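Local coordinates for catechol 2,3-dioxygenase (Pseudomonas sp. KL28, PDB 3HPY), which probably catalyses the iron(II)-dependent ring cleavage of catechol by dioxygen, giving 2-hydroxy-6-oxohexa-2,4-dienoate, and binds 4-methylcatechol at its iron, at residues D232-N237 with F266-G271; E222-V227 with R252-Y257. All blocks are in the same frame, centred on the assembly; numbering follows the deposited sequence.

Contact 1 of 2, residues D232-N237 with F266-G271; sequences DIMSMN and FETFMG. With FE (Fe (III) ion), chain I; MCT (4-methylcatechol), chain J.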
ATOM      1  N   ASP C 232      -1.260  10.288  10.616  1.00 25.06           N
ATOM      2  CA  ASP C 232      -2.608  10.669  11.049  1.00 25.21           C
ATOM      3  C   ASP C 232      -2.697  10.618  12.562  1.00 25.18           C
ATOM      4  O   ASP C 232      -3.230  11.532  13.189  1.00 26.35           O
ATOM      5  CB  ASP C 232      -3.678   9.727  10.490  1.00 25.27           C
ATOM      6  CG  ASP C 232      -3.706   9.699   8.988  1.00 24.41           C
ATOM      7  OD1 ASP C 232      -3.459  10.752   8.369  1.00 24.12           O
ATOM      8  OD2 ASP C 232      -3.996   8.624   8.425  1.00 20.02           O
ATOM      9  N   ILE C 233      -2.190   9.537  13.145  1.00 24.19           N
ATOM     10  CA  ILE C 233      -2.225   9.393  14.594  1.00 24.09           C
ATOM     11  C   ILE C 233      -1.454  10.533  15.259  1.00 25.18           C
ATOM     12  O   ILE C 233      -1.892  11.076  16.275  1.00 25.23           O
ATOM     13  CB  ILE C 233      -1.674   8.023  15.018  1.00 24.48           C
ATOM     14  CG1 ILE C 233      -2.550   6.922  14.403  1.00 25.36           C
ATOM     15  CG2 ILE C 233      -1.697   7.891  16.543  1.00 24.34           C
ATOM     16  CD1 ILE C 233      -2.004   5.509  14.564  1.00 27.68           C
ATOM     17  N   MET C 234      -0.327  10.922  14.679  1.00 25.30           N
ATOM     18  CA  MET C 234       0.443  12.018  15.248  1.00 25.09           C
ATOM     19  C   MET C 234      -0.393  13.301  15.300  1.00 28.01           C
ATOM     20  O   MET C 234      -0.382  14.015  16.305  1.00 27.94           O
ATOM     21  CB  MET C 234       1.711  12.257  14.428  1.00 24.48           C
ATOM     22  CG  MET C 234       2.755  11.173  14.604  1.00 23.65           C
ATOM     23  SD  MET C 234       4.142  11.393  13.519  1.00 28.00           S
ATOM     24  CE  MET C 234       5.048   9.911  13.906  1.00 25.39           C
ATOM     25  N   SER C 235      -1.130  13.580  14.226  1.00 28.27           N
ATOM     26  CA  SER C 235      -1.957  14.781  14.164  1.00 29.58           C
ATOM     27  C   SER C 235      -3.121  14.737  15.142  1.00 29.63           C
ATOM     28  O   SER C 235      -3.412  15.722  15.822  1.00 28.52           O
ATOM     29  CB  SER C 235      -2.493  14.988  12.744  1.00 30.53           C
ATOM     30  OG  SER C 235      -3.291  16.159  12.683  1.00 31.40           O
ATOM     31  N   MET C 236      -3.794  13.596  15.200  1.00 29.18           N
ATOM     32  CA  MET C 236      -4.919  13.427  16.098  1.00 31.29           C
ATOM     33  C   MET C 236      -4.496  13.700  17.539  1.00 32.04           C
ATOM     34  O   MET C 236      -5.308  14.148  18.347  1.00 34.09           O
ATOM     35  CB  MET C 236      -5.485  12.005  15.973  1.00 33.28           C
ATOM     36  CG  MET C 236      -6.065  11.676  14.600  1.00 34.92           C
ATOM     37  SD  MET C 236      -6.437   9.904  14.380  1.00 39.16           S
ATOM     38  CE  MET C 236      -8.201   9.850  14.760  1.00 39.90           C
ATOM     39  N   ASN C 237      -3.233  13.432  17.866  1.00 31.28           N
ATOM     40  CA  ASN C 237      -2.751  13.677  19.218  1.00 31.31           C
ATOM     41  C   ASN C 237      -1.886  14.932  19.311  1.00 32.89           C
ATOM     42  O   ASN C 237      -1.122  15.108  20.265  1.00 33.58           O
ATOM     43  CB  ASN C 237      -1.975  12.471  19.748  1.00 29.04           C
ATOM     44  CG  ASN C 237      -2.842  11.246  19.887  1.00 27.71           C
ATOM     45  OD1 ASN C 237      -3.037  10.498  18.928  1.00 27.47           O
ATOM     46  ND2 ASN C 237      -3.385  11.039  21.083  1.00 26.91           N
ATOM     47  N   PHE C 266      11.780  10.988  17.740  1.00 24.84           N
ATOM     48  CA  PHE C 266      11.724   9.563  17.468  1.00 24.47           C
ATOM     49  C   PHE C 266      11.392   9.425  15.985  1.00 26.67           C
ATOM     50  O   PHE C 266      11.062  10.414  15.318  1.00 25.47           O
ATOM     51  CB  PHE C 266      10.668   8.872  18.337  1.00 25.73           C
ATOM     52  CG  PHE C 266       9.252   9.251  18.009  1.00 29.54           C
ATOM     53  CD1 PHE C 266       8.505   8.493  17.108  1.00 29.74           C
ATOM     54  CD2 PHE C 266       8.656  10.354  18.607  1.00 29.23           C
ATOM     55  CE1 PHE C 266       7.191   8.828  16.814  1.00 30.30           C
ATOM     56  CE2 PHE C 266       7.343  10.692  18.316  1.00 30.31           C
ATOM     57  CZ  PHE C 266       6.609   9.929  17.419  1.00 29.72           C
ATOM     58  N   GLU C 267      11.499   8.209  15.464  1.00 25.38           N
ATOM     59  CA  GLU C 267      11.200   7.971  14.056  1.00 24.90           C
ATOM     60  C   GLU C 267      10.408   6.683  13.866  1.00 25.99           C
ATOM     61  O   GLU C 267      10.598   5.706  14.609  1.00 24.69           O
ATOM     62  CB  GLU C 267      12.506   7.890  13.261  1.00 24.45           C
ATOM     63  CG  GLU C 267      12.376   7.424  11.821  1.00 24.59           C
ATOM     64  CD  GLU C 267      13.731   7.083  11.208  1.00 27.38           C
ATOM     65  OE1 GLU C 267      14.497   6.345  11.857  1.00 27.26           O
ATOM     66  OE2 GLU C 267      14.030   7.537  10.085  1.00 26.38           O
ATOM     67  N   THR C 268       9.499   6.705  12.891  1.00 26.08           N
ATOM     68  CA  THR C 268       8.710   5.530  12.523  1.00 28.56           C
ATOM     69  C   THR C 268       9.023   5.344  11.046  1.00 31.33           C
ATOM     70  O   THR C 268       8.646   6.183  10.223  1.00 32.00           O
ATOM     71  CB  THR C 268       7.180   5.748  12.623  1.00 28.94           C
ATOM     72  OG1 THR C 268       6.818   6.922  11.886  1.00 30.50           O
ATOM     73  CG2 THR C 268       6.735   5.875  14.056  1.00 30.58           C
ATOM     74  N   PHE C 269       9.733   4.279  10.697  1.00 32.09           N
ATOM     75  CA  PHE C 269      10.033   4.065   9.285  1.00 33.98           C
ATOM     76  C   PHE C 269       9.915   2.601   8.878  1.00 32.78           C
ATOM     77  O   PHE C 269       9.669   1.728   9.714  1.00 32.64           O
ATOM     78  CB  PHE C 269      11.440   4.572   8.948  1.00 35.75           C
ATOM     79  CG  PHE C 269      12.505   3.529   9.068  1.00 37.92           C
ATOM     80  CD1 PHE C 269      12.847   3.010  10.305  1.00 36.86           C
ATOM     81  CD2 PHE C 269      13.136   3.028   7.929  1.00 39.15           C
ATOM     82  CE1 PHE C 269      13.801   2.002  10.412  1.00 38.93           C
ATOM     83  CE2 PHE C 269      14.091   2.019   8.027  1.00 39.54           C
ATOM     84  CZ  PHE C 269      14.423   1.506   9.271  1.00 38.49           C
ATOM     85  N   MET C 270      10.068   2.356   7.577  1.00 32.55           N
ATOM     86  CA  MET C 270      10.032   1.012   7.019  1.00 30.71           C
ATOM     87  C   MET C 270      10.725   1.000   5.648  1.00 30.15           C
ATOM     88  O   MET C 270      10.909   2.046   5.019  1.00 26.80           O
ATOM     89  CB  MET C 270       8.583   0.485   6.936  1.00 33.03           C
ATOM     90  CG  MET C 270       7.672   1.117   5.909  1.00 33.28           C
ATOM     91  SD  MET C 270       8.048   0.561   4.235  1.00 35.89           S
ATOM     92  CE  MET C 270       7.793  -1.204   4.393  1.00 37.87           C
ATOM     93  N   GLY C 271      11.146  -0.182   5.207  1.00 29.37           N
ATOM     94  CA  GLY C 271      11.818  -0.287   3.921  1.00 30.91           C
ATOM     95  C   GLY C 271      13.338  -0.291   3.972  1.00 29.80           C
ATOM     96  O   GLY C 271      13.945  -0.378   5.040  1.00 30.24           O
TER
HETATM   97 FE    FE I 310      16.599   6.743  11.634  1.00 31.11          FE
HETATM   98  C1  MCT J 311      18.842   8.910   7.668  1.00 49.03           C
HETATM   99  C2  MCT J 311      18.456   9.114   9.003  1.00 49.97           C
HETATM  100  C3  MCT J 311      17.778   8.081   9.690  1.00 50.26           C
HETATM  101  O3  MCT J 311      17.405   8.273  10.959  1.00 51.71           O
HETATM  102  C4  MCT J 311      17.492   6.844   9.051  1.00 50.26           C
HETATM  103  O4  MCT J 311      16.837   5.862   9.733  1.00 50.24           O
HETATM  104  C5  MCT J 311      17.885   6.638   7.700  1.00 49.97           C
HETATM  105  C6  MCT J 311      18.563   7.681   7.018  1.00 50.08           C
HETATM  106  C   MCT J 311      19.554   9.999   6.930  1.00 50.11           C
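The Phe-266 ring meets the methyl end of Met-234 at an oblique angle. Met-234 CE lies 3.8 Å from Phe-266 CE1 and equally close to Phe-266 CZ, so it touches the far end of the ring. Around the same ring pack Ala-258 of strand 254-259 and Leu-30 of a loop. The two side chains run to meet each other, one from helix 224-236 and one from strand 265-270. Met-234 bridges the gap because it is stretched out beyond CG (chi2 174°, chi3 -176°). The backbones stay far apart, with 10.9 Å between Met-234 CA and Thr-268 CA. Thr-268 is the second residue to meet the methyl group, its OG1 lying 4.0 Å from Met-234 CE. This hydroxyl is buried and has no polar partner in the model. Ala-230, one turn earlier in the helix, also packs on Thr-268.

Glu-267 leaves the strand in the other direction, away from the helix. Its CG is anti to the backbone N (chi1 170°), and the extended chain carries the carboxylate to the iron. Glu-267 OE1 binds the iron at 2.1 Å. 4-Methylcatechol chelates the same metal through MCT O3 at 1.9 Å and MCT O4 at 2.1 Å. Ser-218 OG hydrogen-bonds Glu-267 OE1, and Thr-255 OG1 holds Glu-267 OE2, so both carboxylate oxygens are gripped. His-154 and His-216 complete the protein ligands. Strand 265-270 thus has an apolar side under the helix and a metal side that supplies the carboxylate of the facial triad, two histidines and one carboxylate, of extradiol dioxygenases.

Contact 2 of 2, residues E222-V227 with R252-Y257; sequences ESWEQV and RGCTIY. With MCT (4-methylcatechol), chain J.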
ATOM      1  N   GLU C 222       5.442  -1.652   9.295  1.00 24.48           N
ATOM      2  CA  GLU C 222       5.200  -2.712   8.315  1.00 27.59           C
ATOM      3  C   GLU C 222       5.121  -2.292   6.857  1.00 26.44           C
ATOM      4  O   GLU C 222       5.627  -2.988   5.983  1.00 27.95           O
ATOM      5  CB  GLU C 222       3.907  -3.456   8.672  1.00 29.06           C
ATOM      6  CG  GLU C 222       4.029  -4.403   9.843  1.00 34.33           C
ATOM      7  CD  GLU C 222       4.524  -5.774   9.420  1.00 37.60           C
ATOM      8  OE1 GLU C 222       3.678  -6.656   9.168  1.00 38.80           O
ATOM      9  OE2 GLU C 222       5.756  -5.964   9.325  1.00 39.95           O
ATOM     10  N   SER C 223       4.477  -1.166   6.583  1.00 24.95           N
ATOM     11  CA  SER C 223       4.321  -0.737   5.196  1.00 22.72           C
ATOM     12  C   SER C 223       4.194   0.767   5.045  1.00 22.54           C
ATOM     13  O   SER C 223       4.057   1.487   6.027  1.00 22.00           O
ATOM     14  CB  SER C 223       3.068  -1.378   4.614  1.00 23.70           C
ATOM     15  OG  SER C 223       1.919  -0.775   5.190  1.00 18.68           O
ATOM     16  N   TRP C 224       4.221   1.228   3.795  1.00 21.78           N
ATOM     17  CA  TRP C 224       4.081   2.645   3.483  1.00 22.04           C
ATOM     18  C   TRP C 224       2.745   3.155   4.015  1.00 20.18           C
ATOM     19  O   TRP C 224       2.665   4.258   4.529  1.00 20.75           O
ATOM     20  CB  TRP C 224       4.149   2.845   1.972  1.00 24.77           C
ATOM     21  CG  TRP C 224       4.025   4.272   1.481  1.00 27.90           C
ATOM     22  CD1 TRP C 224       3.265   4.700   0.433  1.00 29.60           C
ATOM     23  CD2 TRP C 224       4.756   5.425   1.939  1.00 28.71           C
ATOM     24  NE1 TRP C 224       3.475   6.039   0.203  1.00 29.92           N
ATOM     25  CE2 TRP C 224       4.385   6.510   1.109  1.00 30.42           C
ATOM     26  CE3 TRP C 224       5.687   5.647   2.966  1.00 29.84           C
ATOM     27  CZ2 TRP C 224       4.917   7.804   1.272  1.00 30.21           C
ATOM     28  CZ3 TRP C 224       6.216   6.932   3.133  1.00 30.14           C
ATOM     29  CH2 TRP C 224       5.828   7.993   2.286  1.00 30.50           C
ATOM     30  N   GLU C 225       1.687   2.366   3.883  1.00 19.14           N
ATOM     31  CA  GLU C 225       0.405   2.811   4.402  1.00 18.77           C
ATOM     32  C   GLU C 225       0.471   2.923   5.922  1.00 19.42           C
ATOM     33  O   GLU C 225      -0.232   3.742   6.508  1.00 18.50           O
ATOM     34  CB  GLU C 225      -0.723   1.859   3.970  1.00 18.52           C
ATOM     35  CG  GLU C 225      -0.835   1.789   2.455  1.00 21.14           C
ATOM     36  CD  GLU C 225      -2.259   1.793   1.950  1.00 25.31           C
ATOM     37  OE1 GLU C 225      -3.131   1.123   2.563  1.00 25.70           O
ATOM     38  OE2 GLU C 225      -2.500   2.460   0.924  1.00 26.26           O
ATOM     39  N   GLN C 226       1.315   2.129   6.576  1.00 19.66           N
ATOM     40  CA  GLN C 226       1.393   2.255   8.029  1.00 20.18           C
ATOM     41  C   GLN C 226       2.085   3.569   8.394  1.00 21.93           C
ATOM     42  O   GLN C 226       1.856   4.119   9.469  1.00 21.81           O
ATOM     43  CB  GLN C 226       2.129   1.071   8.648  1.00 21.92           C
ATOM     44  CG  GLN C 226       1.284  -0.186   8.751  1.00 21.39           C
ATOM     45  CD  GLN C 226      -0.045   0.060   9.427  1.00 25.50           C
ATOM     46  OE1 GLN C 226      -1.099   0.001   8.788  1.00 30.21           O
ATOM     47  NE2 GLN C 226      -0.011   0.343  10.720  1.00 25.24           N
ATOM     48  N   VAL C 227       2.912   4.089   7.486  1.00 20.93           N
ATOM     49  CA  VAL C 227       3.603   5.349   7.752  1.00 20.45           C
ATOM     50  C   VAL C 227       2.592   6.493   7.722  1.00 21.87           C
ATOM     51  O   VAL C 227       2.656   7.422   8.531  1.00 21.20           O
ATOM     52  CB  VAL C 227       4.719   5.609   6.716  1.00 21.74           C
ATOM     53  CG1 VAL C 227       5.375   6.960   6.973  1.00 23.40           C
ATOM     54  CG2 VAL C 227       5.785   4.512   6.820  1.00 23.45           C
ATOM     55  N   ARG C 252      17.049   4.451   1.510  1.00 37.49           N
ATOM     56  CA  ARG C 252      15.789   4.316   0.771  1.00 36.37           C
ATOM     57  C   ARG C 252      14.621   4.103   1.757  1.00 36.14           C
ATOM     58  O   ARG C 252      13.503   3.798   1.348  1.00 37.22           O
ATOM     59  CB  ARG C 252      15.837   3.098  -0.180  1.00 34.43           C
ATOM     60  CG  ARG C 252      17.063   2.916  -1.123  1.00 35.15           C
ATOM     61  CD  ARG C 252      16.911   1.556  -1.864  1.00 35.16           C
ATOM     62  NE  ARG C 252      17.884   1.234  -2.918  1.00 36.00           N
ATOM     63  CZ  ARG C 252      17.856   0.100  -3.626  1.00 36.90           C
ATOM     64  NH1 ARG C 252      16.910  -0.807  -3.386  1.00 34.82           N
ATOM     65  NH2 ARG C 252      18.760  -0.127  -4.576  1.00 35.59           N
ATOM     66  N   GLY C 253      14.886   4.253   3.051  1.00 35.74           N
ATOM     67  CA  GLY C 253      13.847   4.045   4.051  1.00 35.52           C
ATOM     68  C   GLY C 253      12.833   5.165   4.218  1.00 35.30           C
ATOM     69  O   GLY C 253      13.192   6.304   4.520  1.00 36.63           O
ATOM     70  N   CYS C 254      11.556   4.841   4.028  1.00 33.80           N
ATOM     71  CA  CYS C 254      10.491   5.828   4.170  1.00 32.08           C
ATOM     72  C   CYS C 254      10.353   6.144   5.638  1.00 32.66           C
ATOM     73  O   CYS C 254      10.507   5.254   6.482  1.00 32.86           O
ATOM     74  CB  CYS C 254       9.189   5.271   3.630  1.00 32.02           C
ATOM     75  SG  CYS C 254       9.353   4.800   1.932  1.00 32.05           S
ATOM     76  N   THR C 255      10.036   7.393   5.962  1.00 31.07           N
ATOM     77  CA  THR C 255       9.966   7.741   7.367  1.00 29.34           C
ATOM     78  C   THR C 255       9.239   9.029   7.698  1.00 27.74           C
ATOM     79  O   THR C 255       8.800   9.771   6.823  1.00 26.58           O
ATOM     80  CB  THR C 255      11.389   7.892   7.911  1.00 30.80           C
ATOM     81  OG1 THR C 255      11.360   8.139   9.321  1.00 33.15           O
ATOM     82  CG2 THR C 255      12.062   9.075   7.229  1.00 30.36           C
ATOM     83  N   ILE C 256       9.151   9.279   8.996  1.00 26.97           N
ATOM     84  CA  ILE C 256       8.549  10.483   9.544  1.00 26.59           C
ATOM     85  C   ILE C 256       9.270  10.797  10.847  1.00 26.24           C
ATOM     86  O   ILE C 256       9.492   9.900  11.667  1.00 24.98           O
ATOM     87  CB  ILE C 256       7.061  10.297   9.889  1.00 24.84           C
ATOM     88  CG1 ILE C 256       6.249  10.096   8.616  1.00 26.54           C
ATOM     89  CG2 ILE C 256       6.568  11.523  10.667  1.00 24.15           C
ATOM     90  CD1 ILE C 256       4.746  10.039   8.843  1.00 29.58           C
ATOM     91  N   TYR C 257       9.642  12.059  11.034  1.00 27.03           N
ATOM     92  CA  TYR C 257      10.297  12.474  12.268  1.00 27.87           C
ATOM     93  C   TYR C 257       9.308  13.287  13.093  1.00 28.74           C
ATOM     94  O   TYR C 257       8.703  14.240  12.595  1.00 27.67           O
ATOM     95  CB  TYR C 257      11.529  13.340  11.998  1.00 29.47           C
ATOM     96  CG  TYR C 257      12.783  12.604  11.570  1.00 29.27           C
ATOM     97  CD1 TYR C 257      12.932  11.233  11.781  1.00 31.36           C
ATOM     98  CD2 TYR C 257      13.830  13.295  10.961  1.00 29.87           C
ATOM     99  CE1 TYR C 257      14.094  10.567  11.393  1.00 29.92           C
ATOM    100  CE2 TYR C 257      14.995  12.648  10.570  1.00 30.13           C
ATOM    101  CZ  TYR C 257      15.122  11.286  10.786  1.00 31.44           C
ATOM    102  OH  TYR C 257      16.270  10.653  10.370  1.00 30.72           O
TER
HETATM  103  C1  MCT J 311      18.842   8.910   7.668  1.00 49.03           C
HETATM  104  C2  MCT J 311      18.456   9.114   9.003  1.00 49.97           C
HETATM  105  C3  MCT J 311      17.778   8.081   9.690  1.00 50.26           C
HETATM  106  O3  MCT J 311      17.405   8.273  10.959  1.00 51.71           O
HETATM  107  C4  MCT J 311      17.492   6.844   9.051  1.00 50.26           C
HETATM  108  O4  MCT J 311      16.837   5.862   9.733  1.00 50.24           O
HETATM  109  C5  MCT J 311      17.885   6.638   7.700  1.00 49.97           C
HETATM  110  C6  MCT J 311      18.563   7.681   7.018  1.00 50.08           C
HETATM  111  C   MCT J 311      19.554   9.999   6.930  1.00 50.11           C
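The start of helix 224-236 lies against strand 254-259, with 7.2 Å between Trp-224 CA and Cys-254 CA and 6.8 Å between Val-227 CA and Thr-255 CA. This is helix-on-sheet packing within a vicinal oxygen chelate (VOC) domain. Ser-223 is the N-cap: its OG accepts from Gln-226 N at 3.3 Å, with a bent N-H...O angle of 144°.

Two pairs of side chains carry the contact. The six-membered ring of Trp-224 meets Cys-254 obliquely. Trp-224 CZ3 is 3.4 Å from Cys-254 CB, and Cys-254 SG lies 4.5 Å from the ring centroid, a sulfur-aromatic contact. The indole also belongs to a subunit interface. It stacks on Trp-224 of a neighbouring subunit, and its NE1 hydrogen-bonds the backbone O of that residue.

Further along, Val-227 and Ile-256 lie alongside each other, running opposite ways. Val-227 CG1, anti to the backbone N (chi1 177°), reaches Ile-256 CG1 at 3.6 Å. The methyl Ile-256 CD1 goes on to the helix backbone, 3.4 Å from Val-227 O.

The side chain of Thr-255 starts away from the helix, and its OG1 hydrogen-bonds the iron ligand Glu-267. Tyr-257 reaches the bound 4-methylcatechol in the pocket. His-248 NE2 is a second hydrogen-bond partner of its hydroxyl. Tyr-257 OH donates to MCT O3 at 2.7 Å, and that oxygen lies in the plane of the tyrosine ring.

In the fold
The centres of the two contacts are 8 Å apart, and both use helix 224-236: contact 2 its first turn, contact 1 its last. Their strands, 254-259 and 265-270, follow each other in the chain and pair antiparallel in one sheet. Along the chain the segments alternate: 222-227, 232-237, 252-257, 266-271. The contacts touch directly where Met-270 O and Cys-254 N, 3.0 Å apart, probably form a sheet hydrogen bond. One helix therefore packs along one side of this strand pair. The other side brings together residues of both contacts at the iron and the bound 4-methylcatechol, in the C-terminal half of the chain.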